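Local atomic coordinates of fiber protein (Human adenovirus 16, PDB entry 3CNC), a protein that forms the trimeric knob at the tip of the adenovirus fiber, which probably attaches the virus to its host-cell receptor CD46. Residues A[168-173]-A[209-214]; A[62-67]-A[128-133]; A[97-102]-A[108-113]. All blocks are in the same frame, centred on the assembly; numbering follows the deposited sequence.

Contact 1: residues A[168-173]-A[209-214]; sequences LKVTVT and SPFFFS
V170 and F211 meet by CH-pi packing across the interior of the knob's beta sandwich, where strand 165-174 of one sheet faces strand 211-216 of the other. The CG1 methyl of V170 sits over one face of the F211 ring, 3.7 Å from the ring centroid and only 12° off the ring normal. With CG of F211 anti to its own N (chi1 177°), the ring extends toward the facing sheet and slides past the valine in the opposite direction.

Ordinary apolar contact adds the second valine. V172 CG2 approaches the ring obliquely, 3.8 Å from F211 CE2, the carbon to which V170 CG1 also comes nearest, at 3.7 Å. Alternate residues of a strand point to the same side, so V170 and V172 both face the interior, and their compact branches pack against the flat ring. V170 also touches W191 and V172 touches F189, both on strand 185-194, while I68 of strand 63-72 packs against F211.

No hydrogen bond links the two segments. Their backbones are bonded within their own sheets, with CA atoms of V170 and F211 8.1 Å apart, so the layers cohere here through dispersion and the exclusion of water.

Contact 2: residues A[62-67]-A[128-133]; sequences GLINGY and KGFMPS
I64, on strand 63-72, pushes its side chain against the short 3-10 turn at 128-130, and G129 and F130 receive it. Along the turn, K128 comes first: its carbonyl accepts a hydrogen bond from M131 N, with K128 O and M131 N 3.0 Å apart, which closes the turn and holds the two residues between them in place. G129 follows and meets the isoleucine through its backbone alone; its O lies 3.9 Å from I64 CD1.

F130 carries most of the contact, through both its backbone and its ring. I64 CG1 is 3.7 Å from F130 O, and the terminal methyl CD1 comes equally near F130 CA, at 3.7 Å. From there the same methyl reaches the ring obliquely, 4.0 Å from F130 CD2. CG1 of I64 stands opposite the carbonyl carbon (chi1 -75°), and a turn at chi2 (-64°) brings CD1 to the 128-130 backbone. A beta-branched residue suits both the extended strand and this buried place between backbone carbonyls and the F130 ring. The carbonyls of the turn need other partners, and they have them: F130 O accepts from Y215 OH and G129 O from R217 NH1. M131 and P132 then lead the chain away from I64, and S133 OG accepts from T135 N and A136 N, just beyond the segment.

This loop joins strands 118-119 and 151-159 in the antiparallel beta sandwich of the knob. I64 lies between strand 51-60, where it touches L57, and strand 211-216, where it touches Y215; F130 packs on K59 and P132 on Y215, so the turn lies against one end of the sheet.

Contact 3: residues A[97-102]-A[108-113]; sequences TGQIIT and KSNLNF
The segments 97-102 and 108-113 run nearly antiparallel, their touching parts 165° apart, with CA atoms of I100 and N110 5.3 Å from each other. They belong to one long connection of the knob's beta sandwich, which follows strand 85-94 and runs into strand 112-115, and side chains rather than a backbone ladder tie them together.

N110 is the chief link. Its CG is anti to the backbone N (chi1 -170°), which sends the amide across to the other segment. There OD1 accepts a fairly straight bond from I100 N, with N110 OD1 and I100 N 2.8 Å apart and the donor tilted 35° from the carbonyl plane. Asparagine suits the place because its other end can donate: ND2 gives a weak bond to Q99 OE1. I100 turns inward, its CG1 4.4 Å from L111 CG, and packs on L92 and F94 of strand 85-94.

At the far end T102 lays its CG2 methyl 3.5 Å from K108 O. The lysine bends at chi2 and then runs out straight, a long flexible chain suited to reaching two carbonyls: its NZ bonds S105 O and, 3.2 Å away, T102 O.

Along the chain, contact 3 lies within the interval spanned by contact 2, and contact 1 opens only after both have closed. All three reach the same antiparallel sheet. Contacts 1 and 2, with centres 15 Å apart, join through its neighbouring strands 63-72 and 211-216, where G66 N probably bonds F213 O. Contacts 2 and 3, 14 Å apart between centres, touch where F130 meets F113 and M131 meets G98. Contacts 1 and 3, centres 20 Å and nearest atoms about 10 Å apart, lie on opposite sides of the chain's centre. Contact 1 thus joins two sheets, contact 2 sets a loop against one, and contact 3 ties a loop; 1 and 2 also touch the second subunit.

Contact 1: residues A[168-173]-A[209-214]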
ATOM      1  N   LEU A 168      -4.667  -9.637 -11.862  1.00 55.07           N
ATOM      2  CA  LEU A 168      -3.376  -9.608 -12.534  1.00 55.07           C
ATOM      3  C   LEU A 168      -2.273  -9.708 -11.482  1.00 55.07           C
ATOM      4  O   LEU A 168      -2.165  -8.861 -10.597  1.00 55.07           O
ATOM      5  CB  LEU A 168      -3.207  -8.304 -13.322  1.00 47.96           C
ATOM      6  CG  LEU A 168      -4.251  -7.971 -14.392  1.00 47.96           C
ATOM      7  CD1 LEU A 168      -4.039  -6.548 -14.859  1.00 47.96           C
ATOM      8  CD2 LEU A 168      -4.141  -8.942 -15.580  1.00 47.96           C
ATOM      9  N   LYS A 169      -1.462 -10.754 -11.573  1.00 61.43           N
ATOM     10  CA  LYS A 169      -0.364 -10.939 -10.639  1.00 61.43           C
ATOM     11  C   LYS A 169       0.787 -10.055 -11.097  1.00 61.43           C
ATOM     12  O   LYS A 169       1.252 -10.146 -12.237  1.00 61.43           O
ATOM     13  CB  LYS A 169       0.038 -12.414 -10.586  1.00 90.52           C
ATOM     14  CG  LYS A 169      -1.066 -13.279  -9.987  1.00 90.52           C
ATOM     15  CD  LYS A 169      -0.746 -14.766  -9.988  1.00 90.52           C
ATOM     16  CE  LYS A 169      -1.889 -15.554  -9.349  1.00 90.52           C
ATOM     17  NZ  LYS A 169      -1.686 -17.027  -9.431  1.00 90.52           N
ATOM     18  N   VAL A 170       1.220  -9.184 -10.190  1.00 54.53           N
ATOM     19  CA  VAL A 170       2.277  -8.226 -10.455  1.00 54.53           C
ATOM     20  C   VAL A 170       3.585  -8.586  -9.780  1.00 54.53           C
ATOM     21  O   VAL A 170       3.601  -8.929  -8.599  1.00 54.53           O
ATOM     22  CB  VAL A 170       1.869  -6.841  -9.940  1.00 47.25           C
ATOM     23  CG1 VAL A 170       2.960  -5.834 -10.242  1.00 47.25           C
ATOM     24  CG2 VAL A 170       0.536  -6.438 -10.548  1.00 47.25           C
ATOM     25  N   THR A 171       4.683  -8.499 -10.524  1.00 49.46           N
ATOM     26  CA  THR A 171       5.998  -8.790  -9.958  1.00 49.46           C
ATOM     27  C   THR A 171       6.901  -7.617 -10.248  1.00 49.46           C
ATOM     28  O   THR A 171       7.000  -7.186 -11.392  1.00 49.46           O
ATOM     29  CB  THR A 171       6.671 -10.019 -10.584  1.00 47.64           C
ATOM     30  OG1 THR A 171       5.828 -11.159 -10.436  1.00 47.64           O
ATOM     31  CG2 THR A 171       7.999 -10.299  -9.885  1.00 47.64           C
ATOM     32  N   VAL A 172       7.546  -7.090  -9.214  1.00 51.29           N
ATOM     33  CA  VAL A 172       8.455  -5.979  -9.408  1.00 51.29           C
ATOM     34  C   VAL A 172       9.844  -6.490  -9.101  1.00 51.29           C
ATOM     35  O   VAL A 172      10.059  -7.131  -8.079  1.00 51.29           O
ATOM     36  CB  VAL A 172       8.147  -4.802  -8.459  1.00 40.10           C
ATOM     37  CG1 VAL A 172       8.987  -3.607  -8.834  1.00 40.10           C
ATOM     38  CG2 VAL A 172       6.684  -4.455  -8.516  1.00 40.10           C
ATOM     39  N   THR A 173      10.787  -6.236  -9.996  1.00 45.67           N
ATOM     40  CA  THR A 173      12.154  -6.664  -9.763  1.00 45.67           C
ATOM     41  C   THR A 173      13.000  -5.413  -9.595  1.00 45.67           C
ATOM     42  O   THR A 173      12.941  -4.511 -10.428  1.00 45.67           O
ATOM     43  CB  THR A 173      12.707  -7.485 -10.939  1.00 48.09           C
ATOM     44  OG1 THR A 173      11.800  -8.550 -11.249  1.00 48.09           O
ATOM     45  CG2 THR A 173      14.073  -8.079 -10.566  1.00 48.09           C
ATOM     46  N   SER A 209      -5.437  -1.726 -13.405  1.00 45.27           N
ATOM     47  CA  SER A 209      -5.788  -0.803 -12.340  1.00 45.27           C
ATOM     48  C   SER A 209      -4.529  -0.494 -11.523  1.00 45.27           C
ATOM     49  O   SER A 209      -3.548  -1.251 -11.542  1.00 45.27           O
ATOM     50  CB  SER A 209      -6.905  -1.376 -11.453  1.00 44.54           C
ATOM     51  OG  SER A 209      -6.506  -2.551 -10.773  1.00 44.54           O
ATOM     52  N   PRO A 210      -4.538   0.642 -10.816  1.00 49.86           N
ATOM     53  CA  PRO A 210      -3.441   1.126  -9.974  1.00 49.86           C
ATOM     54  C   PRO A 210      -2.758   0.089  -9.090  1.00 49.86           C
ATOM     55  O   PRO A 210      -3.405  -0.592  -8.297  1.00 49.86           O
ATOM     56  CB  PRO A 210      -4.113   2.227  -9.147  1.00 35.29           C
ATOM     57  CG  PRO A 210      -5.063   2.829 -10.143  1.00 35.29           C
ATOM     58  CD  PRO A 210      -5.674   1.583 -10.783  1.00 35.29           C
ATOM     59  N   PHE A 211      -1.445  -0.035  -9.237  1.00 46.40           N
ATOM     60  CA  PHE A 211      -0.688  -0.941  -8.386  1.00 46.40           C
ATOM     61  C   PHE A 211       0.162  -0.082  -7.432  1.00 46.40           C
ATOM     62  O   PHE A 211       0.848   0.846  -7.873  1.00 46.40           O
ATOM     63  CB  PHE A 211       0.221  -1.853  -9.208  1.00 46.15           C
ATOM     64  CG  PHE A 211       1.068  -2.762  -8.360  1.00 46.15           C
ATOM     65  CD1 PHE A 211       0.477  -3.737  -7.564  1.00 46.15           C
ATOM     66  CD2 PHE A 211       2.450  -2.604  -8.311  1.00 46.15           C
ATOM     67  CE1 PHE A 211       1.251  -4.537  -6.731  1.00 46.15           C
ATOM     68  CE2 PHE A 211       3.236  -3.402  -7.478  1.00 46.15           C
ATOM     69  CZ  PHE A 211       2.636  -4.367  -6.689  1.00 46.15           C
ATOM     70  N   PHE A 212       0.110  -0.381  -6.134  1.00 47.19           N
ATOM     71  CA  PHE A 212       0.871   0.388  -5.135  1.00 47.19           C
ATOM     72  C   PHE A 212       2.006  -0.451  -4.552  1.00 47.19           C
ATOM     73  O   PHE A 212       1.862  -1.667  -4.368  1.00 47.19           O
ATOM     74  CB  PHE A 212      -0.044   0.842  -3.989  1.00 41.22           C
ATOM     75  CG  PHE A 212      -1.370   1.392  -4.448  1.00 41.22           C
ATOM     76  CD1 PHE A 212      -2.562   0.806  -4.023  1.00 41.22           C
ATOM     77  CD2 PHE A 212      -1.429   2.482  -5.323  1.00 41.22           C
ATOM     78  CE1 PHE A 212      -3.799   1.300  -4.468  1.00 41.22           C
ATOM     79  CE2 PHE A 212      -2.653   2.980  -5.770  1.00 41.22           C
ATOM     80  CZ  PHE A 212      -3.835   2.394  -5.349  1.00 41.22           C
ATOM     81  N   PHE A 213       3.125   0.200  -4.243  1.00 46.09           N
ATOM     82  CA  PHE A 213       4.271  -0.507  -3.688  1.00 46.09           C
ATOM     83  C   PHE A 213       5.281   0.471  -3.108  1.00 46.09           C
ATOM     84  O   PHE A 213       5.218   1.668  -3.383  1.00 46.09           O
ATOM     85  CB  PHE A 213       4.932  -1.345  -4.794  1.00 40.28           C
ATOM     86  CG  PHE A 213       5.442  -0.521  -5.944  1.00 40.28           C
ATOM     87  CD1 PHE A 213       6.796  -0.219  -6.054  1.00 40.28           C
ATOM     88  CD2 PHE A 213       4.560  -0.003  -6.892  1.00 40.28           C
ATOM     89  CE1 PHE A 213       7.265   0.589  -7.087  1.00 40.28           C
ATOM     90  CE2 PHE A 213       5.020   0.806  -7.923  1.00 40.28           C
ATOM     91  CZ  PHE A 213       6.372   1.104  -8.022  1.00 40.28           C
ATOM     92  N   SER A 214       6.206  -0.042  -2.299  1.00 43.57           N
ATOM     93  CA  SER A 214       7.264   0.784  -1.696  1.00 43.57           C
ATOM     94  C   SER A 214       8.584   0.018  -1.684  1.00 43.57           C
ATOM     95  O   SER A 214       8.583  -1.211  -1.710  1.00 43.57           O
ATOM     96  CB  SER A 214       6.913   1.166  -0.256  1.00 54.35           C
ATOM     97  OG  SER A 214       5.877   2.121  -0.225  1.00 54.35           O
TER

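Contact 2: residues A[62-67]-A[128-133]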
ATOM      1  N   GLY A  62      13.006   7.302   4.102  1.00 44.96           N
ATOM      2  CA  GLY A  62      13.904   6.305   3.549  1.00 44.96           C
ATOM      3  C   GLY A  62      13.256   5.423   2.494  1.00 44.96           C
ATOM      4  O   GLY A  62      13.910   4.548   1.926  1.00 44.96           O
ATOM      5  N   LEU A  63      11.971   5.652   2.227  1.00 48.49           N
ATOM      6  CA  LEU A  63      11.226   4.871   1.239  1.00 48.49           C
ATOM      7  C   LEU A  63      10.805   5.677   0.015  1.00 48.49           C
ATOM      8  O   LEU A  63      10.821   6.906   0.014  1.00 48.49           O
ATOM      9  CB  LEU A  63       9.938   4.306   1.852  1.00 37.93           C
ATOM     10  CG  LEU A  63       9.961   3.336   3.033  1.00 37.93           C
ATOM     11  CD1 LEU A  63       8.536   3.049   3.496  1.00 37.93           C
ATOM     12  CD2 LEU A  63      10.666   2.037   2.601  1.00 37.93           C
ATOM     13  N   ILE A  64      10.447   4.953  -1.036  1.00 43.79           N
ATOM     14  CA  ILE A  64       9.901   5.562  -2.241  1.00 43.79           C
ATOM     15  C   ILE A  64       8.487   4.985  -2.253  1.00 43.79           C
ATOM     16  O   ILE A  64       8.314   3.777  -2.086  1.00 43.79           O
ATOM     17  CB  ILE A  64      10.581   5.087  -3.559  1.00 43.56           C
ATOM     18  CG1 ILE A  64      11.966   5.715  -3.728  1.00 43.56           C
ATOM     19  CG2 ILE A  64       9.683   5.447  -4.753  1.00 43.56           C
ATOM     20  CD1 ILE A  64      11.963   7.217  -3.875  1.00 43.56           C
ATOM     21  N   ASN A  65       7.482   5.844  -2.385  1.00 40.77           N
ATOM     22  CA  ASN A  65       6.104   5.371  -2.500  1.00 40.77           C
ATOM     23  C   ASN A  65       5.824   5.361  -4.009  1.00 40.77           C
ATOM     24  O   ASN A  65       5.885   6.413  -4.662  1.00 40.77           O
ATOM     25  CB  ASN A  65       5.133   6.322  -1.806  1.00 69.75           C
ATOM     26  CG  ASN A  65       5.025   6.062  -0.324  1.00 69.75           C
ATOM     27  OD1 ASN A  65       4.349   6.802   0.381  1.00 69.75           O
ATOM     28  ND2 ASN A  65       5.684   5.006   0.160  1.00 69.75           N
ATOM     29  N   GLY A  66       5.530   4.187  -4.561  1.00 41.00           N
ATOM     30  CA  GLY A  66       5.286   4.094  -5.993  1.00 41.00           C
ATOM     31  C   GLY A  66       3.858   3.847  -6.437  1.00 41.00           C
ATOM     32  O   GLY A  66       3.077   3.203  -5.735  1.00 41.00           O
ATOM     33  N   TYR A  67       3.534   4.354  -7.626  1.00 45.34           N
ATOM     34  CA  TYR A  67       2.209   4.222  -8.231  1.00 45.34           C
ATOM     35  C   TYR A  67       2.407   3.887  -9.711  1.00 45.34           C
ATOM     36  O   TYR A  67       3.120   4.589 -10.416  1.00 45.34           O
ATOM     37  CB  TYR A  67       1.454   5.548  -8.107  1.00 48.55           C
ATOM     38  CG  TYR A  67       0.108   5.591  -8.806  1.00 48.55           C
ATOM     39  CD1 TYR A  67      -1.069   5.344  -8.104  1.00 48.55           C
ATOM     40  CD2 TYR A  67       0.010   5.930 -10.163  1.00 48.55           C
ATOM     41  CE1 TYR A  67      -2.319   5.447  -8.725  1.00 48.55           C
ATOM     42  CE2 TYR A  67      -1.239   6.032 -10.804  1.00 48.55           C
ATOM     43  CZ  TYR A  67      -2.394   5.795 -10.076  1.00 48.55           C
ATOM     44  OH  TYR A  67      -3.622   5.937 -10.671  1.00 48.55           O
ATOM     45  N   LYS A 128      19.097  10.211  -8.476  1.00 53.08           N
ATOM     46  CA  LYS A 128      19.674   9.053  -7.799  1.00 53.08           C
ATOM     47  C   LYS A 128      18.888   8.691  -6.554  1.00 53.08           C
ATOM     48  O   LYS A 128      18.685   7.511  -6.253  1.00 53.08           O
ATOM     49  CB  LYS A 128      21.129   9.331  -7.425  1.00 64.13           C
ATOM     50  CG  LYS A 128      21.882   8.109  -6.926  1.00 64.13           C
ATOM     51  CD  LYS A 128      23.232   8.510  -6.373  1.00 64.13           C
ATOM     52  CE  LYS A 128      23.831   7.398  -5.527  1.00 64.13           C
ATOM     53  NZ  LYS A 128      24.654   7.949  -4.411  1.00 64.13           N
ATOM     54  N   GLY A 129      18.437   9.715  -5.840  1.00 45.42           N
ATOM     55  CA  GLY A 129      17.664   9.487  -4.638  1.00 45.42           C
ATOM     56  C   GLY A 129      16.344   8.760  -4.834  1.00 45.42           C
ATOM     57  O   GLY A 129      15.696   8.393  -3.852  1.00 45.42           O
ATOM     58  N   PHE A 130      15.932   8.555  -6.085  1.00 46.52           N
ATOM     59  CA  PHE A 130      14.672   7.865  -6.377  1.00 46.52           C
ATOM     60  C   PHE A 130      14.879   6.400  -6.733  1.00 46.52           C
ATOM     61  O   PHE A 130      13.916   5.644  -6.857  1.00 46.52           O
ATOM     62  CB  PHE A 130      13.945   8.534  -7.552  1.00 43.35           C
ATOM     63  CG  PHE A 130      13.392   9.890  -7.236  1.00 43.35           C
ATOM     64  CD1 PHE A 130      14.130  11.037  -7.505  1.00 43.35           C
ATOM     65  CD2 PHE A 130      12.129  10.019  -6.660  1.00 43.35           C
ATOM     66  CE1 PHE A 130      13.607  12.317  -7.200  1.00 43.35           C
ATOM     67  CE2 PHE A 130      11.598  11.273  -6.352  1.00 43.35           C
ATOM     68  CZ  PHE A 130      12.337  12.426  -6.622  1.00 43.35           C
ATOM     69  N   MET A 131      16.136   6.007  -6.911  1.00 43.42           N
ATOM     70  CA  MET A 131      16.466   4.639  -7.294  1.00 43.42           C
ATOM     71  C   MET A 131      16.349   3.608  -6.183  1.00 43.42           C
ATOM     72  O   MET A 131      16.433   3.926  -4.997  1.00 43.42           O
ATOM     73  CB  MET A 131      17.895   4.583  -7.841  1.00 48.24           C
ATOM     74  CG  MET A 131      18.130   5.469  -9.039  1.00 48.24           C
ATOM     75  SD  MET A 131      17.106   4.959 -10.421  1.00 48.24           S
ATOM     76  CE  MET A 131      15.737   6.130 -10.264  1.00 48.24           C
ATOM     77  N   PRO A 132      16.150   2.339  -6.562  1.00 42.60           N
ATOM     78  CA  PRO A 132      16.045   1.289  -5.542  1.00 42.60           C
ATOM     79  C   PRO A 132      17.445   1.140  -4.957  1.00 42.60           C
ATOM     80  O   PRO A 132      18.418   1.139  -5.698  1.00 42.60           O
ATOM     81  CB  PRO A 132      15.632   0.053  -6.347  1.00 50.73           C
ATOM     82  CG  PRO A 132      14.998   0.631  -7.591  1.00 50.73           C
ATOM     83  CD  PRO A 132      15.896   1.800  -7.907  1.00 50.73           C
ATOM     84  N   SER A 133      17.550   1.028  -3.637  1.00 43.19           N
ATOM     85  CA  SER A 133      18.848   0.884  -2.969  1.00 43.19           C
ATOM     86  C   SER A 133      19.665  -0.350  -3.386  1.00 43.19           C
ATOM     87  O   SER A 133      19.152  -1.469  -3.394  1.00 43.19           O
ATOM     88  CB  SER A 133      18.637   0.830  -1.447  1.00 49.02           C
ATOM     89  OG  SER A 133      19.800   0.343  -0.785  1.00 49.02           O
TER

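Contact 3: residues A[97-102]-A[108-113]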
ATOM      1  N   THR A  97      22.902   8.376 -12.576  1.00 58.22           N
ATOM      2  CA  THR A  97      22.236   9.557 -12.024  1.00 58.22           C
ATOM      3  C   THR A  97      20.720   9.396 -11.987  1.00 58.22           C
ATOM      4  O   THR A  97      19.986  10.371 -11.824  1.00 58.22           O
ATOM      5  CB  THR A  97      22.567  10.846 -12.800  1.00 59.01           C
ATOM      6  OG1 THR A  97      22.201  10.693 -14.176  1.00 59.01           O
ATOM      7  CG2 THR A  97      24.044  11.164 -12.686  1.00 59.01           C
ATOM      8  N   GLY A  98      20.254   8.162 -12.142  1.00 50.84           N
ATOM      9  CA  GLY A  98      18.826   7.906 -12.092  1.00 50.84           C
ATOM     10  C   GLY A  98      18.042   8.310 -13.322  1.00 50.84           C
ATOM     11  O   GLY A  98      16.818   8.414 -13.267  1.00 50.84           O
ATOM     12  N   GLN A  99      18.738   8.549 -14.429  1.00 53.38           N
ATOM     13  CA  GLN A  99      18.093   8.924 -15.682  1.00 53.38           C
ATOM     14  C   GLN A  99      17.772   7.637 -16.449  1.00 53.38           C
ATOM     15  O   GLN A  99      18.575   6.692 -16.457  1.00 53.38           O
ATOM     16  CB  GLN A  99      19.034   9.781 -16.535  1.00 96.64           C
ATOM     17  CG  GLN A  99      19.657  10.964 -15.818  1.00 96.64           C
ATOM     18  CD  GLN A  99      18.646  12.032 -15.465  1.00 96.64           C
ATOM     19  OE1 GLN A  99      17.954  12.554 -16.336  1.00 96.64           O
ATOM     20  NE2 GLN A  99      18.559  12.368 -14.183  1.00 96.64           N
ATOM     21  N   ILE A 100      16.607   7.594 -17.087  1.00 54.55           N
ATOM     22  CA  ILE A 100      16.218   6.424 -17.871  1.00 54.55           C
ATOM     23  C   ILE A 100      17.136   6.234 -19.080  1.00 54.55           C
ATOM     24  O   ILE A 100      17.507   7.197 -19.754  1.00 54.55           O
ATOM     25  CB  ILE A 100      14.761   6.560 -18.387  1.00 57.33           C
ATOM     26  CG1 ILE A 100      13.775   6.168 -17.289  1.00 57.33           C
ATOM     27  CG2 ILE A 100      14.544   5.685 -19.600  1.00 57.33           C
ATOM     28  CD1 ILE A 100      13.782   4.671 -16.963  1.00 57.33           C
ATOM     29  N   ILE A 101      17.532   4.994 -19.344  1.00 53.75           N
ATOM     30  CA  ILE A 101      18.355   4.719 -20.514  1.00 53.75           C
ATOM     31  C   ILE A 101      17.342   4.116 -21.487  1.00 53.75           C
ATOM     32  O   ILE A 101      17.014   2.935 -21.413  1.00 53.75           O
ATOM     33  CB  ILE A 101      19.482   3.713 -20.203  1.00 55.53           C
ATOM     34  CG1 ILE A 101      20.449   4.319 -19.169  1.00 55.53           C
ATOM     35  CG2 ILE A 101      20.235   3.372 -21.491  1.00 55.53           C
ATOM     36  CD1 ILE A 101      21.473   3.334 -18.600  1.00 55.53           C
ATOM     37  N   THR A 102      16.837   4.951 -22.384  1.00 46.61           N
ATOM     38  CA  THR A 102      15.804   4.539 -23.332  1.00 46.61           C
ATOM     39  C   THR A 102      16.033   3.321 -24.214  1.00 46.61           C
ATOM     40  O   THR A 102      15.142   2.483 -24.336  1.00 46.61           O
ATOM     41  CB  THR A 102      15.388   5.723 -24.229  1.00 54.53           C
ATOM     42  OG1 THR A 102      16.548   6.282 -24.856  1.00 54.53           O
ATOM     43  CG2 THR A 102      14.707   6.808 -23.392  1.00 54.53           C
ATOM     44  N   LYS A 108      10.149   5.066 -23.352  1.00 58.76           N
ATOM     45  CA  LYS A 108      10.949   5.820 -24.314  1.00 58.76           C
ATOM     46  C   LYS A 108      11.144   7.306 -24.089  1.00 58.76           C
ATOM     47  O   LYS A 108      11.785   7.973 -24.893  1.00 58.76           O
ATOM     48  CB  LYS A 108      10.414   5.587 -25.726  1.00 53.79           C
ATOM     49  CG  LYS A 108      10.347   4.115 -26.104  1.00 53.79           C
ATOM     50  CD  LYS A 108      11.709   3.429 -25.970  1.00 53.79           C
ATOM     51  CE  LYS A 108      11.620   1.947 -26.349  1.00 53.79           C
ATOM     52  NZ  LYS A 108      12.955   1.268 -26.332  1.00 53.79           N
ATOM     53  N   SER A 109      10.584   7.842 -23.016  1.00 61.30           N
ATOM     54  CA  SER A 109      10.789   9.248 -22.705  1.00 61.30           C
ATOM     55  C   SER A 109      11.232   9.270 -21.243  1.00 61.30           C
ATOM     56  O   SER A 109      10.678   8.542 -20.414  1.00 61.30           O
ATOM     57  CB  SER A 109       9.505  10.058 -22.925  1.00 69.47           C
ATOM     58  OG  SER A 109       8.375   9.385 -22.415  1.00 69.47           O
ATOM     59  N   ASN A 110      12.247  10.071 -20.929  1.00 63.41           N
ATOM     60  CA  ASN A 110      12.750  10.129 -19.559  1.00 63.41           C
ATOM     61  C   ASN A 110      11.726  10.724 -18.596  1.00 63.41           C
ATOM     62  O   ASN A 110      10.889  11.540 -18.980  1.00 63.41           O
ATOM     63  CB  ASN A 110      14.072  10.921 -19.499  1.00 80.62           C
ATOM     64  CG  ASN A 110      14.774  10.808 -18.132  1.00 80.62           C
ATOM     65  OD1 ASN A 110      14.897   9.716 -17.562  1.00 80.62           O
ATOM     66  ND2 ASN A 110      15.246  11.940 -17.614  1.00 80.62           N
ATOM     67  N   LEU A 111      11.785  10.275 -17.347  1.00 46.25           N
ATOM     68  CA  LEU A 111      10.892  10.750 -16.301  1.00 46.25           C
ATOM     69  C   LEU A 111      11.392  12.129 -15.908  1.00 46.25           C
ATOM     70  O   LEU A 111      12.469  12.537 -16.328  1.00 46.25           O
ATOM     71  CB  LEU A 111      10.966   9.824 -15.080  1.00 49.82           C
ATOM     72  CG  LEU A 111      10.606   8.342 -15.241  1.00 49.82           C
ATOM     73  CD1 LEU A 111      11.106   7.572 -14.021  1.00 49.82           C
ATOM     74  CD2 LEU A 111       9.093   8.172 -15.409  1.00 49.82           C
ATOM     75  N   ASN A 112      10.612  12.855 -15.117  1.00 46.94           N
ATOM     76  CA  ASN A 112      11.047  14.161 -14.654  1.00 46.94           C
ATOM     77  C   ASN A 112      10.238  14.565 -13.429  1.00 46.94           C
ATOM     78  O   ASN A 112       9.369  13.817 -12.990  1.00 46.94           O
ATOM     79  CB  ASN A 112      10.927  15.199 -15.764  1.00 53.96           C
ATOM     80  CG  ASN A 112      12.026  16.243 -15.694  1.00 53.96           C
ATOM     81  OD1 ASN A 112      12.168  16.951 -14.696  1.00 53.96           O
ATOM     82  ND2 ASN A 112      12.815  16.342 -16.756  1.00 53.96           N
ATOM     83  N   PHE A 113      10.520  15.735 -12.870  1.00 47.67           N
ATOM     84  CA  PHE A 113       9.828  16.185 -11.668  1.00 47.67           C
ATOM     85  C   PHE A 113       8.400  16.616 -11.904  1.00 47.67           C
ATOM     86  O   PHE A 113       7.968  16.784 -13.039  1.00 47.67           O
ATOM     87  CB  PHE A 113      10.606  17.327 -11.014  1.00 58.27           C
ATOM     88  CG  PHE A 113      11.980  16.936 -10.574  1.00 58.27           C
ATOM     89  CD1 PHE A 113      13.058  17.788 -10.776  1.00 58.27           C
ATOM     90  CD2 PHE A 113      12.204  15.702  -9.969  1.00 58.27           C
ATOM     91  CE1 PHE A 113      14.343  17.415 -10.389  1.00 58.27           C
ATOM     92  CE2 PHE A 113      13.484  15.321  -9.579  1.00 58.27           C
ATOM     93  CZ  PHE A 113      14.555  16.178  -9.790  1.00 58.27           C
TER